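Local coordinates for transcriptional regulator (NtrC family) (Aquifex aeolicus, PDB 3DZD), which probably activates sigma54-dependent transcription as an NtrC-family response regulator with an ATP-binding AAA+ domain, captured here in its inactive state, at residues E10-T13 with S14-A18; L139-K142 with R143-K147; A188-Q192 with E193-S197; R348-K351 with N352-R356. One frame throughout, in Å; residues are numbered along the deposited sequence.

Contact 1. Residues E10-T13 with S14-A18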
loop_
_atom_site.group_PDB
_atom_site.type_symbol
_atom_site.label_atom_id
_atom_site.label_comp_id
_atom_site.label_asym_id
_atom_site.label_seq_id
_atom_site.Cartn_x
_atom_site.Cartn_y
_atom_site.Cartn_z
ATOM N N GLU A 10 23.480 -34.032 -10.727
ATOM C CA GLU A 10 24.340 -33.363 -9.751
ATOM C C GLU A 10 24.889 -32.044 -10.288
ATOM O O GLU A 10 25.020 -31.071 -9.551
ATOM C CB GLU A 10 25.503 -34.274 -9.338
ATOM C CG GLU A 10 25.096 -35.529 -8.569
ATOM C CD GLU A 10 24.630 -35.233 -7.152
ATOM O OE1 GLU A 10 24.984 -34.161 -6.614
ATOM O OE2 GLU A 10 23.912 -36.077 -6.572
ATOM N N SER A 11 25.218 -32.019 -11.572
ATOM C CA SER A 11 25.734 -30.810 -12.200
ATOM C C SER A 11 24.808 -29.631 -11.925
ATOM O O SER A 11 25.233 -28.475 -11.884
ATOM C CB SER A 11 25.889 -31.017 -13.706
ATOM O OG SER A 11 24.656 -31.391 -14.291
ATOM N N ILE A 12 23.531 -29.924 -11.740
ATOM C CA ILE A 12 22.594 -28.870 -11.412
ATOM C C ILE A 12 22.533 -28.653 -9.909
ATOM O O ILE A 12 22.837 -27.564 -9.417
ATOM C CB ILE A 12 21.192 -29.157 -11.963
ATOM C CG1 ILE A 12 21.209 -29.098 -13.487
ATOM C CG2 ILE A 12 20.198 -28.135 -11.421
ATOM C CD1 ILE A 12 21.579 -27.728 -14.027
ATOM N N THR A 13 22.155 -29.696 -9.181
ATOM C CA THR A 13 21.921 -29.565 -7.750
ATOM C C THR A 13 23.151 -29.093 -6.983
ATOM O O THR A 13 23.040 -28.272 -6.079
ATOM C CB THR A 13 21.391 -30.874 -7.138
ATOM O OG1 THR A 13 22.043 -31.988 -7.757
ATOM C CG2 THR A 13 19.887 -30.988 -7.356
ATOM N N SER A 14 24.322 -29.609 -7.341
ATOM C CA SER A 14 25.555 -29.196 -6.685
ATOM C C SER A 14 25.956 -27.780 -7.083
ATOM O O SER A 14 26.136 -26.913 -6.227
ATOM C CB SER A 14 26.694 -30.169 -7.001
ATOM O OG SER A 14 26.604 -31.339 -6.208
ATOM N N SER A 15 26.109 -27.545 -8.378
ATOM C CA SER A 15 26.517 -26.229 -8.850
ATOM C C SER A 15 25.610 -25.159 -8.260
ATOM O O SER A 15 26.083 -24.225 -7.608
ATOM C CB SER A 15 26.483 -26.166 -10.374
ATOM O OG SER A 15 27.413 -27.071 -10.936
ATOM N N LEU A 16 24.305 -25.307 -8.474
ATOM C CA LEU A 16 23.351 -24.316 -7.997
ATOM C C LEU A 16 23.456 -24.128 -6.487
ATOM O O LEU A 16 23.366 -23.005 -5.989
ATOM C CB LEU A 16 21.921 -24.676 -8.398
ATOM C CG LEU A 16 21.626 -24.773 -9.896
ATOM C CD1 LEU A 16 20.136 -24.657 -10.119
ATOM C CD2 LEU A 16 22.358 -23.696 -10.673
ATOM N N SER A 17 23.652 -25.221 -5.759
ATOM C CA SER A 17 23.778 -25.115 -4.310
ATOM C C SER A 17 25.022 -24.325 -3.928
ATOM O O SER A 17 24.981 -23.501 -3.014
ATOM C CB SER A 17 23.815 -26.491 -3.657
ATOM O OG SER A 17 22.598 -27.170 -3.869
ATOM N N ALA A 18 26.123 -24.585 -4.629
ATOM C CA ALA A 18 27.372 -23.875 -4.385
ATOM C C ALA A 18 27.171 -22.397 -4.671
ATOM O O ALA A 18 27.679 -21.535 -3.953
ATOM C CB ALA A 18 28.490 -24.439 -5.254
#
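Ser-14, Ser-15 and Ser-17, in the opening turns of helix 10-22, turn their hydroxyls back on the preceding turn. Ser-17 grips Thr-13 O twice: OG lies 2.5 Å from that oxygen and almost in line with the carbonyl, while the Ser-17 amide comes from above the carbonyl plane, 43° out of it. Ser-15 OG donates to Ser-11 O at 2.8 Å; with chi1 at -63° the hydroxyl sits beside its own backbone N and faces back along the helix. With an alanine here, Ser-11 O would probably lose that hydroxyl donor. Ser-14 OG makes a weak bond of 3.3 Å to Glu-10 OE1, which a bend at chi2 brings round.

Regular backbone bonds run alongside, from Ser-14 N to Glu-10 O (2.7 Å) and from Leu-16 N to Ile-12 O (2.9 Å). The apolar part is one pair: Ile-12 and Leu-16 lie side by side, CG2 of the first 3.7 Å from CD1 of the second.

The helix links strands 2-6 and 26-30 in a beta-alpha-beta unit of the CheY-like receiver domain. Ile-12 and Leu-16 pack on Val-5 and Ile-78, and Thr-13 and Ser-17 rest on Thr-29.

Contact 2. Residues L139-K142 with R143-K147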
loop_
_atom_site.group_PDB
_atom_site.type_symbol
_atom_site.label_atom_id
_atom_site.label_comp_id
_atom_site.label_asym_id
_atom_site.label_seq_id
_atom_site.Cartn_x
_atom_site.Cartn_y
_atom_site.Cartn_z
ATOM N N LEU A 139 -30.167 2.191 -0.498
ATOM C CA LEU A 139 -30.190 0.901 -1.188
ATOM C C LEU A 139 -30.166 1.084 -2.707
ATOM O O LEU A 139 -29.569 0.285 -3.429
ATOM C CB LEU A 139 -31.404 0.071 -0.756
ATOM C CG LEU A 139 -31.385 -0.271 0.739
ATOM C CD1 LEU A 139 -32.636 -1.020 1.166
ATOM C CD2 LEU A 139 -30.111 -1.063 1.089
ATOM N N GLU A 140 -30.808 2.143 -3.183
ATOM C CA GLU A 140 -30.826 2.463 -4.605
ATOM C C GLU A 140 -29.413 2.775 -5.116
ATOM O O GLU A 140 -29.005 2.285 -6.164
ATOM C CB GLU A 140 -31.776 3.637 -4.841
ATOM C CG GLU A 140 -32.000 4.024 -6.286
ATOM C CD GLU A 140 -32.912 5.248 -6.418
ATOM O OE1 GLU A 140 -32.907 6.104 -5.494
ATOM O OE2 GLU A 140 -33.639 5.355 -7.443
ATOM N N ILE A 141 -28.670 3.584 -4.356
ATOM C CA ILE A 141 -27.263 3.885 -4.653
ATOM C C ILE A 141 -26.425 2.595 -4.649
ATOM O O ILE A 141 -25.619 2.357 -5.551
ATOM C CB ILE A 141 -26.682 4.927 -3.653
ATOM C CG1 ILE A 141 -27.298 6.310 -3.896
ATOM C CG2 ILE A 141 -25.159 4.994 -3.724
ATOM C CD1 ILE A 141 -27.105 7.296 -2.774
ATOM N N LYS A 142 -26.641 1.749 -3.646
ATOM C CA LYS A 142 -25.882 0.501 -3.534
ATOM C C LYS A 142 -26.068 -0.436 -4.727
ATOM O O LYS A 142 -25.136 -1.153 -5.101
ATOM C CB LYS A 142 -26.217 -0.227 -2.233
ATOM C CG LYS A 142 -25.661 0.446 -0.995
ATOM C CD LYS A 142 -25.978 -0.349 0.260
ATOM C CE LYS A 142 -25.248 0.217 1.460
ATOM N NZ LYS A 142 -25.858 -0.246 2.742
ATOM N N ARG A 143 -27.260 -0.419 -5.324
ATOM C CA ARG A 143 -27.533 -1.205 -6.529
ATOM C C ARG A 143 -26.945 -0.551 -7.776
ATOM O O ARG A 143 -26.624 -1.225 -8.755
ATOM C CB ARG A 143 -29.039 -1.398 -6.730
ATOM C CG ARG A 143 -29.662 -2.439 -5.816
ATOM C CD ARG A 143 -31.146 -2.667 -6.121
ATOM N NE ARG A 143 -32.015 -1.710 -5.436
ATOM C CZ ARG A 143 -32.582 -0.666 -6.033
ATOM N NH1 ARG A 143 -32.371 -0.453 -7.329
ATOM N NH2 ARG A 143 -33.359 0.158 -5.338
ATOM N N LEU A 144 -26.810 0.768 -7.736
ATOM C CA LEU A 144 -26.353 1.520 -8.893
ATOM C C LEU A 144 -24.840 1.408 -9.072
ATOM O O LEU A 144 -24.340 1.312 -10.192
ATOM C CB LEU A 144 -26.763 2.984 -8.742
ATOM C CG LEU A 144 -26.207 3.973 -9.759
ATOM C CD1 LEU A 144 -26.839 3.744 -11.145
ATOM C CD2 LEU A 144 -26.416 5.409 -9.270
ATOM N N ILE A 145 -24.125 1.406 -7.952
ATOM C CA ILE A 145 -22.668 1.436 -7.941
ATOM C C ILE A 145 -22.000 0.373 -8.816
ATOM O O ILE A 145 -21.073 0.682 -9.571
ATOM C CB ILE A 145 -22.122 1.303 -6.497
ATOM C CG1 ILE A 145 -22.338 2.599 -5.711
ATOM C CG2 ILE A 145 -20.658 0.954 -6.511
ATOM C CD1 ILE A 145 -21.761 2.533 -4.333
ATOM N N PRO A 146 -22.453 -0.884 -8.709
ATOM C CA PRO A 146 -21.841 -1.970 -9.482
ATOM C C PRO A 146 -22.107 -1.846 -10.988
ATOM O O PRO A 146 -21.306 -2.323 -11.797
ATOM C CB PRO A 146 -22.524 -3.229 -8.925
ATOM C CG PRO A 146 -23.131 -2.814 -7.629
ATOM C CD PRO A 146 -23.503 -1.380 -7.805
ATOM N N LYS A 147 -23.220 -1.217 -11.351
ATOM C CA LYS A 147 -23.559 -0.988 -12.753
ATOM C C LYS A 147 -22.704 0.118 -13.379
ATOM O O LYS A 147 -22.327 0.045 -14.548
ATOM C CB LYS A 147 -25.031 -0.614 -12.870
ATOM C CG LYS A 147 -25.983 -1.676 -12.355
ATOM C CD LYS A 147 -27.428 -1.222 -12.495
ATOM C CE LYS A 147 -28.391 -2.366 -12.227
ATOM N NZ LYS A 147 -29.777 -2.056 -12.696
#
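Arg-143 N and Leu-139 O join the two segments by a standard helical bond of 3.1 Å, and two residues on, Ile-145 N sits almost in line with the Ile-141 carbonyl, 3.0 Å from its O. Between these the bonding is looser. Leu-144 N is shared weakly between Glu-140 O and Ile-141 O, and Arg-143 N also makes a weak second bond to Glu-140 O. Pro-146 has no N-H to give, so the ladder misses a rung: its CD sits 3.2 Å from Lys-142 O where a donor would otherwise come, and the helix is kinked there.

Among the side chains, Arg-143 folds back over the preceding turn. A bend at chi3 (-85°) lays its guanidinium with one face over Glu-140 CA, which stands 3.5 Å above the plane and toward its rim. The Glu-140 chain is extended, and its carboxylate does not close on the arginine: OE2 stays 5.6 Å from Arg-143 NH2, so any attraction between the opposite charges is probably weak. On the buried side, Ile-141 CG2 lies 4.2 Å from Ile-145 CG1. Lys-142 takes its amine elsewhere, NZ donating to Gly-133 O and making a cation-pi contact with Phe-131; the Lys-142 side chain lies about 7 Å from the bound ADP.

Helix 136-149 thus packs beside the nucleotide site of a P-loop NTPase fold: Ile-145 leans on Val-168, Leu-171 and Ile-172 of helix 165-176, and Ile-141 and Leu-144 touch Ile-296 of the edge strand 294-297.

Contact 3. Residues A188-Q192 with E193-S197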
loop_
_atom_site.group_PDB
_atom_site.type_symbol
_atom_site.label_atom_id
_atom_site.label_comp_id
_atom_site.label_asym_id
_atom_site.label_seq_id
_atom_site.Cartn_x
_atom_site.Cartn_y
_atom_site.Cartn_z
ATOM N N ALA A 188 -9.621 21.395 -1.903
ATOM C CA ALA A 188 -9.839 22.523 -1.009
ATOM C C ALA A 188 -8.817 22.515 0.119
ATOM O O ALA A 188 -8.169 23.526 0.382
ATOM C CB ALA A 188 -11.247 22.494 -0.454
ATOM N N SER A 189 -8.677 21.366 0.775
ATOM C CA SER A 189 -7.702 21.187 1.850
ATOM C C SER A 189 -6.291 21.562 1.408
ATOM O O SER A 189 -5.386 21.691 2.232
ATOM C CB SER A 189 -7.713 19.738 2.342
ATOM O OG SER A 189 -6.727 19.530 3.337
ATOM N N ILE A 190 -6.116 21.725 0.100
ATOM C CA ILE A 190 -4.833 22.092 -0.484
ATOM C C ILE A 190 -4.807 23.584 -0.821
ATOM O O ILE A 190 -5.814 24.142 -1.263
ATOM C CB ILE A 190 -4.561 21.266 -1.759
ATOM C CG1 ILE A 190 -4.454 19.779 -1.417
ATOM C CG2 ILE A 190 -3.301 21.733 -2.456
ATOM C CD1 ILE A 190 -3.257 19.431 -0.569
ATOM N N PRO A 191 -3.656 24.237 -0.592
ATOM C CA PRO A 191 -3.458 25.653 -0.918
ATOM C C PRO A 191 -3.864 25.984 -2.348
ATOM O O PRO A 191 -3.687 25.168 -3.250
ATOM C CB PRO A 191 -1.952 25.838 -0.746
ATOM C CG PRO A 191 -1.582 24.850 0.302
ATOM C CD PRO A 191 -2.489 23.663 0.102
ATOM N N GLN A 192 -4.399 27.185 -2.538
ATOM C CA GLN A 192 -4.911 27.630 -3.830
ATOM C C GLN A 192 -4.221 26.986 -5.025
ATOM O O GLN A 192 -4.877 26.415 -5.895
ATOM C CB GLN A 192 -4.784 29.149 -3.947
ATOM C CG GLN A 192 -5.443 29.919 -2.823
ATOM C CD GLN A 192 -5.277 31.416 -2.981
ATOM O OE1 GLN A 192 -4.418 31.880 -3.732
ATOM N NE2 GLN A 192 -6.100 32.181 -2.274
ATOM N N GLU A 193 -2.897 27.080 -5.062
ATOM C CA GLU A 193 -2.155 26.738 -6.271
ATOM C C GLU A 193 -1.146 25.603 -6.104
ATOM O O GLU A 193 -0.416 25.272 -7.038
ATOM C CB GLU A 193 -1.492 27.990 -6.851
ATOM C CG GLU A 193 -2.490 28.936 -7.512
ATOM C CD GLU A 193 -2.098 30.394 -7.391
ATOM O OE1 GLU A 193 -1.118 30.690 -6.675
ATOM O OE2 GLU A 193 -2.774 31.245 -8.007
ATOM N N LEU A 194 -1.111 25.007 -4.917
ATOM C CA LEU A 194 -0.381 23.758 -4.723
ATOM C C LEU A 194 -1.104 22.612 -5.426
ATOM O O LEU A 194 -0.533 21.547 -5.660
ATOM C CB LEU A 194 -0.224 23.445 -3.237
ATOM C CG LEU A 194 1.197 23.531 -2.673
ATOM C CD1 LEU A 194 1.783 24.940 -2.803
ATOM C CD2 LEU A 194 1.231 23.052 -1.221
ATOM N N ALA A 195 -2.369 22.847 -5.755
ATOM C CA ALA A 195 -3.180 21.861 -6.452
ATOM C C ALA A 195 -2.539 21.459 -7.776
ATOM O O ALA A 195 -2.303 20.279 -8.017
ATOM C CB ALA A 195 -4.585 22.394 -6.678
ATOM N N GLU A 196 -2.252 22.442 -8.627
ATOM C CA GLU A 196 -1.643 22.170 -9.927
ATOM C C GLU A 196 -0.364 21.342 -9.805
ATOM O O GLU A 196 0.022 20.637 -10.737
ATOM C CB GLU A 196 -1.352 23.473 -10.673
ATOM C CG GLU A 196 -0.630 23.281 -11.998
ATOM C CD GLU A 196 -0.542 24.561 -12.807
ATOM O OE1 GLU A 196 -1.056 25.598 -12.338
ATOM O OE2 GLU A 196 0.043 24.531 -13.910
ATOM N N SER A 197 0.284 21.428 -8.650
ATOM C CA SER A 197 1.510 20.683 -8.401
ATOM C C SER A 197 1.213 19.270 -7.918
ATOM O O SER A 197 1.907 18.318 -8.275
ATOM C CB SER A 197 2.362 21.409 -7.361
ATOM O OG SER A 197 3.285 20.523 -6.755
#
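Pro-191 and Leu-194 touch across a turn whose flat groups, the amide of Gln-192 and the carboxylate of Glu-193, extend from the two corner residues and take no part in this packing. The puckered ring of Pro-191 meets the leucine along CB, CG and CD, the two crossing obliquely with Leu-194 CD2 3.7 Å from the proline CG. The two residues are the ends of a beta-turn, near type I, that carries the chain from the loop after strand 182-186 toward helix 195-200 in the P-loop NTPase fold of the sigma-54 interaction domain. A weak bond closes the turn, from Leu-194 N to Pro-191 O at 3.1 Å, with an N-H...O angle of 134°.

Asn-186 OD1 accepts from the amides of Ala-188 and Ser-189, and Ala-188 O receives Lys-321 NZ of the second subunit. Beyond the turn, Glu-196 forms a salt bridge with Arg-237.

Under the turn, Ile-190 meets Leu-194 at about a right angle. Its CG2 branch, anti to the backbone N while CG1 lies beside it (chi1 -63°), does the touching: this one methyl sits 3.6 Å from Leu-194 CB and equally 3.6 Å from Ala-195 N.

Contact 4. Residues R348-K351 with N352-R356. With ADP (adenosine-5'-diphosphate), chain C.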
loop_
_atom_site.group_PDB
_atom_site.type_symbol
_atom_site.label_atom_id
_atom_site.label_comp_id
_atom_site.label_asym_id
_atom_site.label_seq_id
_atom_site.Cartn_x
_atom_site.Cartn_y
_atom_site.Cartn_z
ATOM N N ARG A 348 -20.114 12.773 9.240
ATOM C CA ARG A 348 -18.876 13.231 9.836
ATOM C C ARG A 348 -19.163 13.768 11.242
ATOM O O ARG A 348 -18.442 13.469 12.189
ATOM C CB ARG A 348 -18.268 14.302 8.934
ATOM C CG ARG A 348 -16.900 14.761 9.315
ATOM C CD ARG A 348 -16.291 15.446 8.114
ATOM N NE ARG A 348 -16.905 16.746 7.884
ATOM C CZ ARG A 348 -16.859 17.394 6.725
ATOM N NH1 ARG A 348 -16.235 16.850 5.691
ATOM N NH2 ARG A 348 -17.436 18.583 6.604
ATOM N N GLU A 349 -20.237 14.542 11.367
ATOM C CA GLU A 349 -20.693 15.023 12.670
ATOM C C GLU A 349 -21.087 13.862 13.599
ATOM O O GLU A 349 -20.600 13.775 14.727
ATOM C CB GLU A 349 -21.857 16.009 12.513
ATOM C CG GLU A 349 -22.292 16.653 13.838
ATOM C CD GLU A 349 -23.476 17.603 13.701
ATOM O OE1 GLU A 349 -23.726 18.133 12.593
ATOM O OE2 GLU A 349 -24.168 17.820 14.716
ATOM N N LEU A 350 -21.955 12.973 13.118
ATOM C CA LEU A 350 -22.379 11.817 13.908
ATOM C C LEU A 350 -21.206 10.973 14.409
ATOM O O LEU A 350 -21.169 10.595 15.575
ATOM C CB LEU A 350 -23.330 10.922 13.115
ATOM C CG LEU A 350 -23.821 9.660 13.837
ATOM C CD1 LEU A 350 -24.764 9.980 14.984
ATOM C CD2 LEU A 350 -24.497 8.723 12.860
ATOM N N LYS A 351 -20.254 10.676 13.529
ATOM C CA LYS A 351 -19.151 9.807 13.895
ATOM C C LYS A 351 -18.374 10.427 15.047
ATOM O O LYS A 351 -18.140 9.795 16.075
ATOM C CB LYS A 351 -18.209 9.564 12.708
ATOM C CG LYS A 351 -17.195 8.470 12.982
ATOM C CD LYS A 351 -16.131 8.335 11.894
ATOM C CE LYS A 351 -15.131 9.475 11.959
ATOM N NZ LYS A 351 -13.843 9.081 11.315
ATOM N N ASN A 352 -17.984 11.678 14.858
ATOM C CA ASN A 352 -17.232 12.381 15.860
ATOM C C ASN A 352 -17.999 12.503 17.168
ATOM O O ASN A 352 -17.409 12.449 18.241
ATOM C CB ASN A 352 -16.846 13.758 15.348
ATOM C CG ASN A 352 -16.346 14.656 16.454
ATOM O OD1 ASN A 352 -17.131 15.271 17.167
ATOM N ND2 ASN A 352 -15.033 14.728 16.603
ATOM N N LEU A 353 -19.316 12.657 17.081
ATOM C CA LEU A 353 -20.137 12.752 18.280
ATOM C C LEU A 353 -20.181 11.429 19.055
ATOM O O LEU A 353 -20.240 11.425 20.279
ATOM C CB LEU A 353 -21.556 13.232 17.941
ATOM C CG LEU A 353 -22.526 13.198 19.121
ATOM C CD1 LEU A 353 -23.286 14.503 19.266
ATOM C CD2 LEU A 353 -23.497 12.036 19.003
ATOM N N ILE A 354 -20.149 10.311 18.341
ATOM C CA ILE A 354 -20.230 9.000 18.978
ATOM C C ILE A 354 -18.866 8.632 19.528
ATOM O O ILE A 354 -18.764 7.941 20.541
ATOM C CB ILE A 354 -20.663 7.896 17.986
ATOM C CG1 ILE A 354 -22.095 8.128 17.498
ATOM C CG2 ILE A 354 -20.566 6.528 18.627
ATOM C CD1 ILE A 354 -23.136 8.060 18.595
ATOM N N GLU A 355 -17.818 9.094 18.856
ATOM C CA GLU A 355 -16.466 8.756 19.267
ATOM C C GLU A 355 -16.198 9.468 20.573
ATOM O O GLU A 355 -15.523 8.945 21.464
ATOM C CB GLU A 355 -15.442 9.194 18.227
ATOM C CG GLU A 355 -14.046 8.688 18.548
ATOM C CD GLU A 355 -12.944 9.470 17.859
ATOM O OE1 GLU A 355 -13.224 10.536 17.286
ATOM O OE2 GLU A 355 -11.781 9.019 17.900
ATOM N N ARG A 356 -16.742 10.674 20.661
ATOM C CA ARG A 356 -16.646 11.479 21.859
ATOM C C ARG A 356 -17.318 10.729 23.000
ATOM O O ARG A 356 -16.723 10.512 24.048
ATOM C CB ARG A 356 -17.329 12.822 21.624
ATOM C CG ARG A 356 -17.556 13.641 22.867
ATOM C CD ARG A 356 -16.383 14.548 23.162
ATOM N NE ARG A 356 -16.731 15.493 24.225
ATOM C CZ ARG A 356 -15.857 16.056 25.053
ATOM N NH1 ARG A 356 -14.560 15.776 24.961
ATOM N NH2 ARG A 356 -16.288 16.895 25.984
HETATM P PB ADP C . -17.414 13.184 2.480
HETATM O O1B ADP C . -16.431 12.340 1.693
HETATM O O2B ADP C . -16.964 14.608 2.723
HETATM O O3B ADP C . -18.822 13.130 1.969
HETATM P PA ADP C . -16.633 11.342 4.582
HETATM O O1A ADP C . -17.137 10.003 4.119
HETATM O O2A ADP C . -15.169 11.654 4.355
HETATM O O3A ADP C . -17.571 12.502 3.946
HETATM O "O5'" ADP C . -16.919 11.479 6.159
HETATM C "C5'" ADP C . -17.704 10.510 6.842
HETATM C "C4'" ADP C . -16.906 9.768 7.897
HETATM O "O4'" ADP C . -17.759 8.736 8.375
HETATM C "C3'" ADP C . -15.746 9.027 7.266
HETATM O "O3'" ADP C . -14.814 8.674 8.293
HETATM C "C2'" ADP C . -16.325 7.733 6.756
HETATM O "O2'" ADP C . -15.361 6.717 7.039
HETATM C "C1'" ADP C . -17.532 7.519 7.645
HETATM N N9 ADP C . -18.746 7.214 6.860
HETATM C C8 ADP C . -19.396 8.076 6.057
HETATM N N7 ADP C . -20.486 7.513 5.503
HETATM C C5 ADP C . -20.549 6.250 5.961
HETATM C C6 ADP C . -21.457 5.101 5.755
HETATM N N6 ADP C . -22.538 5.207 4.937
HETATM N N1 ADP C . -21.176 3.962 6.414
HETATM C C2 ADP C . -20.108 3.866 7.228
HETATM N N3 ADP C . -19.236 4.863 7.457
HETATM C C4 ADP C . -19.404 6.059 6.859
HETATM O O HOH W 1 -19.715 16.169 16.003
#
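Lys-351 sends its side chain from helix 346-359 of the AAA+ lid domain to the ribose of ADP, while in the backbone Lys-351 O accepts from Glu-355 N at 2.9 Å in the next turn. CB and CG run beside the backbone N of Asn-352, the CG being anti to its own backbone N. CD then reaches the sugar, 3.8 Å from ADP O3' and 3.9 Å from ADP O4'. A bend at chi3 (74°) turns the chain along the ribose, CE staying beside O3', and NZ ends in a hydrogen bond of 3.2 Å to ADP O3'. An alanine here has no CD, CE or NZ, and the ribose O3' would probably lose its lysine donor and the sugar its apolar cover on that side.

Arg-348, one turn earlier, stretches toward the diphosphate; its NH1 is 3.8 Å from ADP O2B, too long for a hydrogen bond, though the charges probably attract. Its place in the lid, close to the beta-phosphate, is consistent with the sensor II arginine of AAA+ ATPases.

On the buried side, Leu-350 and Ile-354 lie side by side, CD1 to CG1 4.1 Å, with Ile-354 also on Phe-315 of helix 307-322. Asn-352 ND2 donates to Glu-355 OE1 of the second subunit, a pairing made both ways across the dimer. The other end of the same amide is held by a water, which donates to Asn-352 OD1 at 3.0 Å and to Glu-349 O at 2.9 Å.

Overall arrangement
The four contacts follow in series without touching. Contact 1 stands alone in the receiver domain, about 58 Å or more from each of the others, centre to centre; hydroxyls returning to helix carbonyls dominate it. It is partly buried, with Ile-12, Thr-13 and Leu-16 against the sheet and its other side exposed. Contacts 2 and 3 both belong to the sigma-54 interaction domain, but one is a partly buried, proline-kinked helix and the other a surface turn held by apolar contacts and one weak bond. Contact 4, in the lid, is partly buried and binds the nucleotide, whereas contact 2 only approaches it through Lys-142. Contacts 3 and 4, about 10 Å apart at their nearest atoms, both meet the second subunit.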